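C24 protein (Bizionia argentinensis JUB59, PDB 6OV6) is of unknown function but probably forms the receptor-binding tip of a phage long tail fibre, a trimer that binds manganese. Local coordinates at residues Gly37-Lys43 and Gly55-Asn60; Thr71-Val75 and Ile109-Phe114; Lys76-Thr82 and His95-Thr101. All coordinates share one frame; numbering follows the deposited sequence.

Interaction 1 (Gly37-Lys43 and Gly55-Asn60)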
loop_
_atom_site.group_PDB
_atom_site.type_symbol
_atom_site.label_atom_id
_atom_site.label_comp_id
_atom_site.label_asym_id
_atom_site.label_seq_id
_atom_site.Cartn_x
_atom_site.Cartn_y
_atom_site.Cartn_z
ATOM N N GLY A 37 -8.574 -14.679 -34.168
ATOM C CA GLY A 37 -8.729 -15.994 -33.578
ATOM C C GLY A 37 -9.965 -16.647 -34.151
ATOM O O GLY A 37 -10.860 -15.950 -34.658
ATOM N N ASN A 38 -10.035 -17.983 -34.058
ATOM C CA ASN A 38 -11.166 -18.752 -34.592
ATOM C C ASN A 38 -12.521 -18.315 -34.007
ATOM O O ASN A 38 -12.597 -17.996 -32.808
ATOM C CB ASN A 38 -10.935 -20.241 -34.401
ATOM C CG ASN A 38 -11.836 -21.098 -35.269
ATOM O OD1 ASN A 38 -12.243 -20.720 -36.378
ATOM N ND2 ASN A 38 -12.221 -22.246 -34.747
ATOM N N LYS A 39 -13.566 -18.287 -34.860
ATOM C CA LYS A 39 -14.942 -17.905 -34.492
ATOM C C LYS A 39 -15.041 -16.472 -33.997
ATOM O O LYS A 39 -15.790 -16.160 -33.070
ATOM C CB LYS A 39 -15.611 -18.929 -33.527
ATOM C CG LYS A 39 -15.775 -20.302 -34.163
ATOM C CD LYS A 39 -16.153 -21.360 -33.126
ATOM C CE LYS A 39 -15.975 -22.746 -33.699
ATOM N NZ LYS A 39 -16.175 -23.789 -32.658
ATOM N N ALA A 40 -14.351 -15.585 -34.703
ATOM C CA ALA A 40 -14.393 -14.181 -34.363
ATOM C C ALA A 40 -15.437 -13.508 -35.212
ATOM O O ALA A 40 -15.647 -13.872 -36.382
ATOM C CB ALA A 40 -13.051 -13.544 -34.640
ATOM N N ILE A 41 -16.067 -12.506 -34.622
ATOM C CA ILE A 41 -16.916 -11.562 -35.317
ATOM C C ILE A 41 -15.910 -10.474 -35.717
ATOM O O ILE A 41 -15.335 -9.810 -34.846
ATOM C CB ILE A 41 -18.060 -10.994 -34.440
ATOM C CG1 ILE A 41 -19.086 -12.104 -34.095
ATOM C CG2 ILE A 41 -18.708 -9.791 -35.192
ATOM C CD1 ILE A 41 -20.126 -11.734 -33.033
ATOM N N ILE A 42 -15.666 -10.335 -37.023
ATOM C CA ILE A 42 -14.699 -9.380 -37.542
ATOM C C ILE A 42 -15.335 -7.987 -37.604
ATOM O O ILE A 42 -14.710 -7.001 -37.204
ATOM C CB ILE A 42 -14.180 -9.833 -38.955
ATOM C CG1 ILE A 42 -13.535 -11.254 -38.941
ATOM C CG2 ILE A 42 -13.265 -8.757 -39.611
ATOM C CD1 ILE A 42 -12.227 -11.449 -38.139
ATOM N N LYS A 43 -16.566 -7.921 -38.132
ATOM C CA LYS A 43 -17.298 -6.687 -38.322
ATOM C C LYS A 43 -18.806 -6.957 -38.225
ATOM O O LYS A 43 -19.257 -8.034 -38.598
ATOM C CB LYS A 43 -16.930 -6.135 -39.716
ATOM C CG LYS A 43 -17.385 -4.704 -39.985
ATOM C CD LYS A 43 -17.053 -4.307 -41.424
ATOM C CE LYS A 43 -17.692 -2.983 -41.796
ATOM N NZ LYS A 43 -17.127 -1.843 -41.011
ATOM N N GLY A 55 -22.817 -8.996 -41.156
ATOM C CA GLY A 55 -21.448 -8.700 -40.787
ATOM C C GLY A 55 -20.471 -9.584 -41.507
ATOM O O GLY A 55 -20.719 -10.015 -42.645
ATOM N N VAL A 56 -19.320 -9.791 -40.854
ATOM C CA VAL A 56 -18.229 -10.609 -41.375
ATOM C C VAL A 56 -17.685 -11.416 -40.207
ATOM O O VAL A 56 -17.476 -10.877 -39.105
ATOM C CB VAL A 56 -17.113 -9.791 -42.105
ATOM C CG1 VAL A 56 -15.927 -10.666 -42.487
ATOM C CG2 VAL A 56 -17.667 -9.088 -43.344
ATOM N N VAL A 57 -17.508 -12.733 -40.446
ATOM C CA VAL A 57 -16.997 -13.652 -39.424
ATOM C C VAL A 57 -15.779 -14.420 -39.943
ATOM O O VAL A 57 -15.510 -14.435 -41.145
ATOM C CB VAL A 57 -18.103 -14.604 -38.864
ATOM C CG1 VAL A 57 -19.190 -13.815 -38.126
ATOM C CG2 VAL A 57 -18.694 -15.523 -39.961
ATOM N N TYR A 58 -15.069 -15.070 -39.036
ATOM C CA TYR A 58 -13.901 -15.881 -39.393
ATOM C C TYR A 58 -14.064 -17.246 -38.746
ATOM O O TYR A 58 -14.201 -17.324 -37.525
ATOM C CB TYR A 58 -12.615 -15.220 -38.896
ATOM C CG TYR A 58 -11.381 -16.046 -39.181
ATOM C CD1 TYR A 58 -10.911 -16.207 -40.481
ATOM C CD2 TYR A 58 -10.666 -16.649 -38.147
ATOM C CE1 TYR A 58 -9.765 -16.961 -40.749
ATOM C CE2 TYR A 58 -9.510 -17.385 -38.400
ATOM C CZ TYR A 58 -9.061 -17.534 -39.704
ATOM O OH TYR A 58 -7.908 -18.237 -39.970
ATOM N N ILE A 59 -14.109 -18.319 -39.556
ATOM C CA ILE A 59 -14.263 -19.694 -39.036
ATOM C C ILE A 59 -13.336 -20.575 -39.807
ATOM O O ILE A 59 -13.351 -20.548 -41.045
ATOM C CB ILE A 59 -15.708 -20.304 -39.183
ATOM C CG1 ILE A 59 -16.806 -19.281 -38.960
ATOM C CG2 ILE A 59 -15.878 -21.589 -38.326
ATOM C CD1 ILE A 59 -18.151 -19.660 -39.537
ATOM N N ASN A 60 -12.574 -21.401 -39.081
ATOM C CA ASN A 60 -11.686 -22.420 -39.642
ATOM C C ASN A 60 -10.933 -21.994 -40.913
ATOM O O ASN A 60 -11.087 -22.614 -41.978
ATOM C CB ASN A 60 -12.484 -23.713 -39.867
ATOM C CG ASN A 60 -13.104 -24.293 -38.622
ATOM O OD1 ASN A 60 -12.661 -24.062 -37.490
ATOM N ND2 ASN A 60 -14.170 -25.027 -38.815
#
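A classic beta bulge, where Ile42 and Lys43 both face Val56, shapes this antiparallel strand pair. At it Val56 O is gripped by two amides from the same face of its plane, Ile42 N at 2.8 Å and Lys43 N at 3.2 Å. In return Val56 N donates to Lys43 O (2.9 Å). A G1 bulge opposite Tyr58 is held by weak bonds from Lys39 N and Ala40 N to Tyr58 O; Lys39, with both phi and psi positive, fits its first position. The extra residue at the classic bulge turns Ile42 toward the partner strand: CD1 reaches Tyr58 CB (3.9 Å), while CB lies near Val56 CG1. Tyr58 extends its ring past Gly37, whose O meets the ring edge at CD2, and its hydroxyl binds Glu34. Where the pair ends, Asn60 N gives a bond to Asn38 OD1 (2.8 Å, 160° at the hydrogen); with CG anti to the backbone N (chi1 -163°), Asn38 brings its amide to that N-H. The two side-chain amides, whose planes are 32° apart, add a weak bond from Asn38 ND2 to Asn60 OD1. An asparagine carbonyl thus replaces a main-chain acceptor, giving the ladder a polar closure beyond its last strand residue.

Interaction 2 (Thr71-Val75 and Ile109-Phe114)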
loop_
_atom_site.group_PDB
_atom_site.type_symbol
_atom_site.label_atom_id
_atom_site.label_comp_id
_atom_site.label_asym_id
_atom_site.label_seq_id
_atom_site.Cartn_x
_atom_site.Cartn_y
_atom_site.Cartn_z
ATOM N N THR A 71 -32.169 -13.514 -34.369
ATOM C CA THR A 71 -31.133 -14.205 -33.583
ATOM C C THR A 71 -31.568 -15.607 -33.239
ATOM O O THR A 71 -32.681 -15.805 -32.743
ATOM C CB THR A 71 -30.773 -13.397 -32.324
ATOM O OG1 THR A 71 -30.550 -12.045 -32.699
ATOM C CG2 THR A 71 -29.554 -13.947 -31.578
ATOM N N GLN A 72 -30.692 -16.578 -33.541
ATOM C CA GLN A 72 -30.851 -18.003 -33.276
ATOM C C GLN A 72 -29.643 -18.473 -32.466
ATOM O O GLN A 72 -28.665 -17.734 -32.336
ATOM C CB GLN A 72 -30.965 -18.806 -34.585
ATOM C CG GLN A 72 -32.308 -18.696 -35.297
ATOM C CD GLN A 72 -32.395 -19.650 -36.476
ATOM O OE1 GLN A 72 -32.107 -20.854 -36.378
ATOM N NE2 GLN A 72 -32.805 -19.132 -37.616
ATOM N N SER A 73 -29.713 -19.685 -31.909
ATOM C CA SER A 73 -28.636 -20.220 -31.086
ATOM C C SER A 73 -27.484 -20.791 -31.902
ATOM O O SER A 73 -26.400 -20.977 -31.356
ATOM C CB SER A 73 -29.159 -21.252 -30.089
ATOM O OG SER A 73 -29.797 -22.341 -30.727
ATOM N N ARG A 74 -27.725 -21.094 -33.195
ATOM C CA ARG A 74 -26.716 -21.696 -34.073
ATOM C C ARG A 74 -26.563 -21.014 -35.414
ATOM O O ARG A 74 -27.491 -20.391 -35.915
ATOM C CB ARG A 74 -26.921 -23.222 -34.252
ATOM C CG ARG A 74 -27.020 -23.982 -32.927
ATOM C CD ARG A 74 -27.120 -25.477 -33.089
ATOM N NE ARG A 74 -25.817 -26.083 -33.362
ATOM C CZ ARG A 74 -24.930 -26.406 -32.427
ATOM N NH1 ARG A 74 -25.181 -26.152 -31.147
ATOM N NH2 ARG A 74 -23.770 -26.949 -32.764
ATOM N N VAL A 75 -25.358 -21.144 -35.999
ATOM C CA VAL A 75 -25.020 -20.605 -37.314
ATOM C C VAL A 75 -24.404 -21.710 -38.154
ATOM O O VAL A 75 -23.896 -22.702 -37.617
ATOM C CB VAL A 75 -24.125 -19.313 -37.298
ATOM C CG1 VAL A 75 -24.860 -18.145 -36.644
ATOM C CG2 VAL A 75 -22.757 -19.550 -36.642
ATOM N N ILE A 109 -22.892 -24.470 -35.743
ATOM C CA ILE A 109 -22.011 -24.121 -34.632
ATOM C C ILE A 109 -22.802 -23.238 -33.702
ATOM O O ILE A 109 -23.518 -22.341 -34.172
ATOM C CB ILE A 109 -20.758 -23.320 -35.174
ATOM C CG1 ILE A 109 -20.076 -23.956 -36.413
ATOM C CG2 ILE A 109 -19.763 -22.930 -34.082
ATOM C CD1 ILE A 109 -19.548 -25.382 -36.291
ATOM N N SER A 110 -22.615 -23.422 -32.384
ATOM C CA SER A 110 -23.241 -22.566 -31.379
ATOM C C SER A 110 -22.766 -21.122 -31.612
ATOM O O SER A 110 -21.558 -20.877 -31.653
ATOM C CB SER A 110 -22.836 -23.014 -29.978
ATOM O OG SER A 110 -23.309 -22.102 -29.004
ATOM N N TRP A 111 -23.706 -20.195 -31.809
ATOM C CA TRP A 111 -23.418 -18.773 -32.019
ATOM C C TRP A 111 -22.723 -18.130 -30.811
ATOM O O TRP A 111 -21.932 -17.218 -31.002
ATOM C CB TRP A 111 -24.692 -18.010 -32.400
ATOM C CG TRP A 111 -24.547 -16.534 -32.671
ATOM C CD1 TRP A 111 -25.269 -15.528 -32.092
ATOM C CD2 TRP A 111 -23.688 -15.903 -33.642
ATOM N NE1 TRP A 111 -24.916 -14.317 -32.637
ATOM C CE2 TRP A 111 -23.941 -14.513 -33.582
ATOM C CE3 TRP A 111 -22.708 -16.375 -34.537
ATOM C CZ2 TRP A 111 -23.254 -13.588 -34.381
ATOM C CZ3 TRP A 111 -22.075 -15.467 -35.371
ATOM C CH2 TRP A 111 -22.348 -14.091 -35.291
ATOM N N ALA A 112 -22.978 -18.635 -29.589
ATOM C CA ALA A 112 -22.365 -18.132 -28.345
ATOM C C ALA A 112 -20.829 -18.316 -28.336
ATOM O O ALA A 112 -20.130 -17.636 -27.583
ATOM C CB ALA A 112 -22.983 -18.825 -27.143
ATOM N N GLU A 113 -20.311 -19.205 -29.199
ATOM C CA GLU A 113 -18.867 -19.445 -29.354
ATOM C C GLU A 113 -18.179 -18.323 -30.168
ATOM O O GLU A 113 -16.946 -18.249 -30.190
ATOM C CB GLU A 113 -18.617 -20.804 -29.992
ATOM C CG GLU A 113 -18.899 -21.965 -29.049
ATOM C CD GLU A 113 -18.778 -23.347 -29.661
ATOM O OE1 GLU A 113 -18.175 -23.479 -30.753
ATOM O OE2 GLU A 113 -19.259 -24.310 -29.020
ATOM N N PHE A 114 -18.975 -17.466 -30.837
ATOM C CA PHE A 114 -18.476 -16.338 -31.611
ATOM C C PHE A 114 -18.305 -15.141 -30.706
ATOM O O PHE A 114 -19.201 -14.821 -29.913
ATOM C CB PHE A 114 -19.362 -16.021 -32.821
ATOM C CG PHE A 114 -19.204 -17.023 -33.939
ATOM C CD1 PHE A 114 -18.528 -16.685 -35.103
ATOM C CD2 PHE A 114 -19.759 -18.297 -33.840
ATOM C CE1 PHE A 114 -18.386 -17.608 -36.135
ATOM C CE2 PHE A 114 -19.631 -19.215 -34.876
ATOM C CZ PHE A 114 -18.956 -18.860 -36.025
HETATM O O HOH W 1 -25.738 -19.411 -29.036
#
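Three backbone hydrogen bonds tie Thr71-Val75 to Ile109-Phe114. Val75 and Ile109 form an antiparallel hydrogen-bonded pair: Val75 N donates to Ile109 O (2.9 Å), and Ile109 N answers to Val75 O (2.8 Å). Farther along, Trp111 N reaches Ser73 O (2.8 Å, 165° at the hydrogen). Ser73 O also accepts a bond from a water, which in turn takes the N-H of Ala112. One carbonyl therefore meets two consecutive amides of the 3-10 turn, the first directly and the second through water.

The short strand 109-110 adds an edge to the sheet beside strand 74-81, and the chain then leaves it at once through the 3-10 turn 111-113. The turn and the residue after it bring Trp111 and Phe114 back toward the core, where Phe66 stacks on the indole and Phe102 meets it edge-to-face.

The apolar contacts centre on Val75, a branched residue compact enough to serve two rings. Its CG1 lies 3.5 Å from Trp111 CE3, and its CG2 is 3.6 Å from Phe114 CE2. With CG1 anti to the carbonyl carbon (chi1 -64°), that methyl is aimed at the indole and CG2 at the Phe114 ring. Trp111 CZ3 rests over the rim of one face of the Phe114 ring, and Ser110 O lies in plane at its edge.

Arg74 adds a contact of its guanidinium face with the backbone. Bent at chi3 (79°), the side chain folds back so that Ile109 C and Ser110 N lie under the rim of one guanidinium face, with NH2 3.7 Å from Ser110 N. Arg74 NE is hydrogen-bonded to Ser108 OG, which helps fix the orientation of the group.

Interaction 3 (Lys76-Thr82 and His95-Thr101)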
loop_
_atom_site.group_PDB
_atom_site.type_symbol
_atom_site.label_atom_id
_atom_site.label_comp_id
_atom_site.label_asym_id
_atom_site.label_seq_id
_atom_site.Cartn_x
_atom_site.Cartn_y
_atom_site.Cartn_z
ATOM N N LYS A 76 -24.410 -21.527 -39.468
ATOM C CA LYS A 76 -23.757 -22.489 -40.342
ATOM C C LYS A 76 -23.273 -21.854 -41.612
ATOM O O LYS A 76 -23.771 -20.799 -41.992
ATOM C CB LYS A 76 -24.566 -23.798 -40.538
ATOM C CG LYS A 76 -25.353 -23.949 -41.815
ATOM C CD LYS A 76 -26.346 -25.103 -41.749
ATOM C CE LYS A 76 -25.713 -26.463 -41.806
ATOM N NZ LYS A 76 -26.754 -27.535 -41.754
ATOM N N ILE A 77 -22.291 -22.492 -42.259
ATOM C CA ILE A 77 -21.823 -22.048 -43.558
ATOM C C ILE A 77 -22.836 -22.601 -44.572
ATOM O O ILE A 77 -23.016 -23.811 -44.630
ATOM C CB ILE A 77 -20.371 -22.553 -43.844
ATOM C CG1 ILE A 77 -19.340 -21.903 -42.848
ATOM C CG2 ILE A 77 -19.986 -22.321 -45.331
ATOM C CD1 ILE A 77 -18.042 -22.725 -42.653
ATOM N N LEU A 78 -23.504 -21.723 -45.337
ATOM C CA LEU A 78 -24.433 -22.132 -46.386
ATOM C C LEU A 78 -23.802 -21.915 -47.749
ATOM O O LEU A 78 -22.956 -21.032 -47.917
ATOM C CB LEU A 78 -25.768 -21.371 -46.328
ATOM C CG LEU A 78 -26.711 -21.684 -45.166
ATOM C CD1 LEU A 78 -28.062 -21.075 -45.448
ATOM C CD2 LEU A 78 -26.917 -23.203 -44.974
ATOM N N GLU A 79 -24.188 -22.766 -48.696
ATOM C CA GLU A 79 -23.764 -22.690 -50.079
ATOM C C GLU A 79 -25.035 -22.682 -50.912
ATOM O O GLU A 79 -25.729 -23.706 -51.019
ATOM C CB GLU A 79 -22.842 -23.850 -50.463
ATOM C CG GLU A 79 -22.216 -23.616 -51.819
ATOM C CD GLU A 79 -21.173 -24.608 -52.285
ATOM O OE1 GLU A 79 -21.164 -25.759 -51.795
ATOM O OE2 GLU A 79 -20.411 -24.250 -53.210
ATOM N N THR A 80 -25.370 -21.492 -51.421
ATOM C CA THR A 80 -26.596 -21.255 -52.164
ATOM C C THR A 80 -26.322 -20.608 -53.505
ATOM O O THR A 80 -25.251 -20.023 -53.731
ATOM C CB THR A 80 -27.610 -20.444 -51.337
ATOM O OG1 THR A 80 -27.051 -19.165 -51.043
ATOM C CG2 THR A 80 -28.026 -21.153 -50.054
ATOM N N SER A 81 -27.295 -20.733 -54.401
ATOM C CA SER A 81 -27.211 -20.209 -55.749
ATOM C C SER A 81 -27.154 -18.697 -55.737
ATOM O O SER A 81 -27.872 -18.064 -54.954
ATOM C CB SER A 81 -28.393 -20.696 -56.585
ATOM O OG SER A 81 -28.370 -20.124 -57.881
ATOM N N THR A 82 -26.296 -18.123 -56.618
ATOM C CA THR A 82 -26.142 -16.671 -56.789
ATOM C C THR A 82 -27.453 -16.048 -57.292
ATOM O O THR A 82 -27.711 -14.871 -57.022
ATOM C CB THR A 82 -24.909 -16.313 -57.641
ATOM O OG1 THR A 82 -24.889 -17.110 -58.829
ATOM C CG2 THR A 82 -23.600 -16.486 -56.870
ATOM N N HIS A 95 -24.449 -21.271 -60.186
ATOM C CA HIS A 95 -23.207 -20.839 -59.546
ATOM C C HIS A 95 -23.522 -20.584 -58.076
ATOM O O HIS A 95 -24.543 -19.977 -57.760
ATOM C CB HIS A 95 -22.648 -19.586 -60.230
ATOM C CG HIS A 95 -22.375 -19.801 -61.692
ATOM N ND1 HIS A 95 -21.270 -20.526 -62.124
ATOM C CD2 HIS A 95 -23.094 -19.410 -62.773
ATOM C CE1 HIS A 95 -21.342 -20.536 -63.446
ATOM N NE2 HIS A 95 -22.428 -19.886 -63.884
ATOM N N PHE A 96 -22.674 -21.088 -57.184
ATOM C CA PHE A 96 -22.914 -20.958 -55.747
ATOM C C PHE A 96 -22.019 -19.940 -55.061
ATOM O O PHE A 96 -20.893 -19.696 -55.499
ATOM C CB PHE A 96 -22.756 -22.324 -55.059
ATOM C CG PHE A 96 -23.706 -23.402 -55.512
ATOM C CD1 PHE A 96 -25.033 -23.405 -55.090
ATOM C CD2 PHE A 96 -23.277 -24.417 -56.364
ATOM C CE1 PHE A 96 -25.927 -24.386 -55.538
ATOM C CE2 PHE A 96 -24.162 -25.418 -56.783
ATOM C CZ PHE A 96 -25.481 -25.398 -56.362
ATOM N N GLU A 97 -22.515 -19.397 -53.948
ATOM C CA GLU A 97 -21.794 -18.472 -53.064
ATOM C C GLU A 97 -21.843 -19.058 -51.653
ATOM O O GLU A 97 -22.816 -19.737 -51.305
ATOM C CB GLU A 97 -22.404 -17.054 -53.108
ATOM C CG GLU A 97 -23.887 -16.995 -52.779
ATOM C CD GLU A 97 -24.508 -15.618 -52.874
ATOM O OE1 GLU A 97 -24.794 -15.167 -54.008
ATOM O OE2 GLU A 97 -24.773 -15.017 -51.810
ATOM N N ARG A 98 -20.779 -18.849 -50.876
ATOM C CA ARG A 98 -20.671 -19.348 -49.515
ATOM C C ARG A 98 -20.688 -18.201 -48.533
ATOM O O ARG A 98 -20.048 -17.185 -48.758
ATOM C CB ARG A 98 -19.422 -20.233 -49.351
ATOM C CG ARG A 98 -19.625 -21.602 -50.001
ATOM C CD ARG A 98 -18.347 -22.377 -50.219
ATOM N NE ARG A 98 -17.817 -22.891 -48.957
ATOM C CZ ARG A 98 -16.731 -22.416 -48.363
ATOM N NH1 ARG A 98 -16.036 -21.436 -48.925
ATOM N NH2 ARG A 98 -16.315 -22.936 -47.219
ATOM N N TYR A 99 -21.457 -18.347 -47.467
ATOM C CA TYR A 99 -21.612 -17.316 -46.441
ATOM C C TYR A 99 -22.077 -18.003 -45.190
ATOM O O TYR A 99 -22.372 -19.200 -45.205
ATOM C CB TYR A 99 -22.642 -16.213 -46.885
ATOM C CG TYR A 99 -24.017 -16.763 -47.205
ATOM C CD1 TYR A 99 -25.036 -16.747 -46.255
ATOM C CD2 TYR A 99 -24.283 -17.358 -48.440
ATOM C CE1 TYR A 99 -26.289 -17.296 -46.528
ATOM C CE2 TYR A 99 -25.529 -17.925 -48.717
ATOM C CZ TYR A 99 -26.534 -17.876 -47.765
ATOM O OH TYR A 99 -27.757 -18.433 -48.034
ATOM N N VAL A 100 -22.113 -17.264 -44.095
ATOM C CA VAL A 100 -22.573 -17.791 -42.814
ATOM C C VAL A 100 -23.879 -17.099 -42.468
ATOM O O VAL A 100 -24.026 -15.904 -42.729
ATOM C CB VAL A 100 -21.477 -17.610 -41.728
ATOM C CG1 VAL A 100 -21.967 -17.983 -40.325
ATOM C CG2 VAL A 100 -20.256 -18.444 -42.091
ATOM N N THR A 101 -24.823 -17.863 -41.890
ATOM C CA THR A 101 -26.112 -17.356 -41.421
ATOM C C THR A 101 -26.653 -18.158 -40.242
ATOM O O THR A 101 -26.118 -19.225 -39.925
ATOM C CB THR A 101 -27.120 -17.139 -42.581
ATOM O OG1 THR A 101 -28.145 -16.268 -42.104
ATOM C CG2 THR A 101 -27.733 -18.427 -43.099
#
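Strands 76-81 and 96-101 run antiparallel at 152°, their axes 4.4 Å apart, with hydrogen-bonded pairs Lys76-Thr101, Leu78-Tyr99 and Thr80-Glu97 alternating with non-hydrogen-bonded ones. Just past the strand, Thr82 N and Thr82 OG1 both donate to His95 O; the amide comes nearly straight on, whereas the hydroxyl, 3.1 Å from that oxygen, approaches from above the carbonyl plane. A threonine suits this end because one residue supplies both donors.

On the face of Leu78, Thr80 and Tyr99, the tyrosine ring leans across the neighbouring strand. Its CG sits between the backbone N and the carbonyl carbon (chi1 58°), which swings the ring over Leu78 CB in a CH-pi contact, 4.2 Å from the ring centroid and 25° off its normal. Thr80 OG1 lies at the ring's edge and shares a hydrogen bond with Tyr99 OH (3.2 Å). Leu78 CD1 also packs against Thr101 CG2 (3.6 Å), methyl to methyl.

Together the strands form a beta hairpin with a long connecting loop, projecting from the mixed sheet into solvent, and the residues change along it. Near the base, on the other face, Ile77 CG1 touches Val100 CG2 (3.7 Å), and both side chains continue onto Phe64 of strand 62-70. Farther out, Glu79 takes over: with CG anti to the backbone N, it sets CG against Phe96 CB (3.5 Å) and beside Arg98 CG (3.8 Å). The carboxylate and guanidinium do not meet; Arg98 turns its charged end to Glu62 instead, so the contact with Glu79 is made by the methylene groups.

All three contacts lie in one mixed sheet near the N-terminal end of this elongated chain, away from the manganese site. Interaction 1 closes first along the sequence; interaction 3 is then nested within the loop closed by interaction 2, and these two share strand 74-81. The centres of interactions 1 and 2 are about 12 Å apart. Interaction 3 is centred about 16 Å from the centre of interaction 1 and about 17 Å from that of interaction 2. A salt bridge from Lys39 to Glu113 joins the first two, Ile59 packs on both Phe114 and Val100, and Val75 meets Val100 and Thr101. Sequence-distant strands thus share one core. Interactions 1 and 2 also reach neighbouring subunits, whereas no other chain of the assembly touches interaction 3.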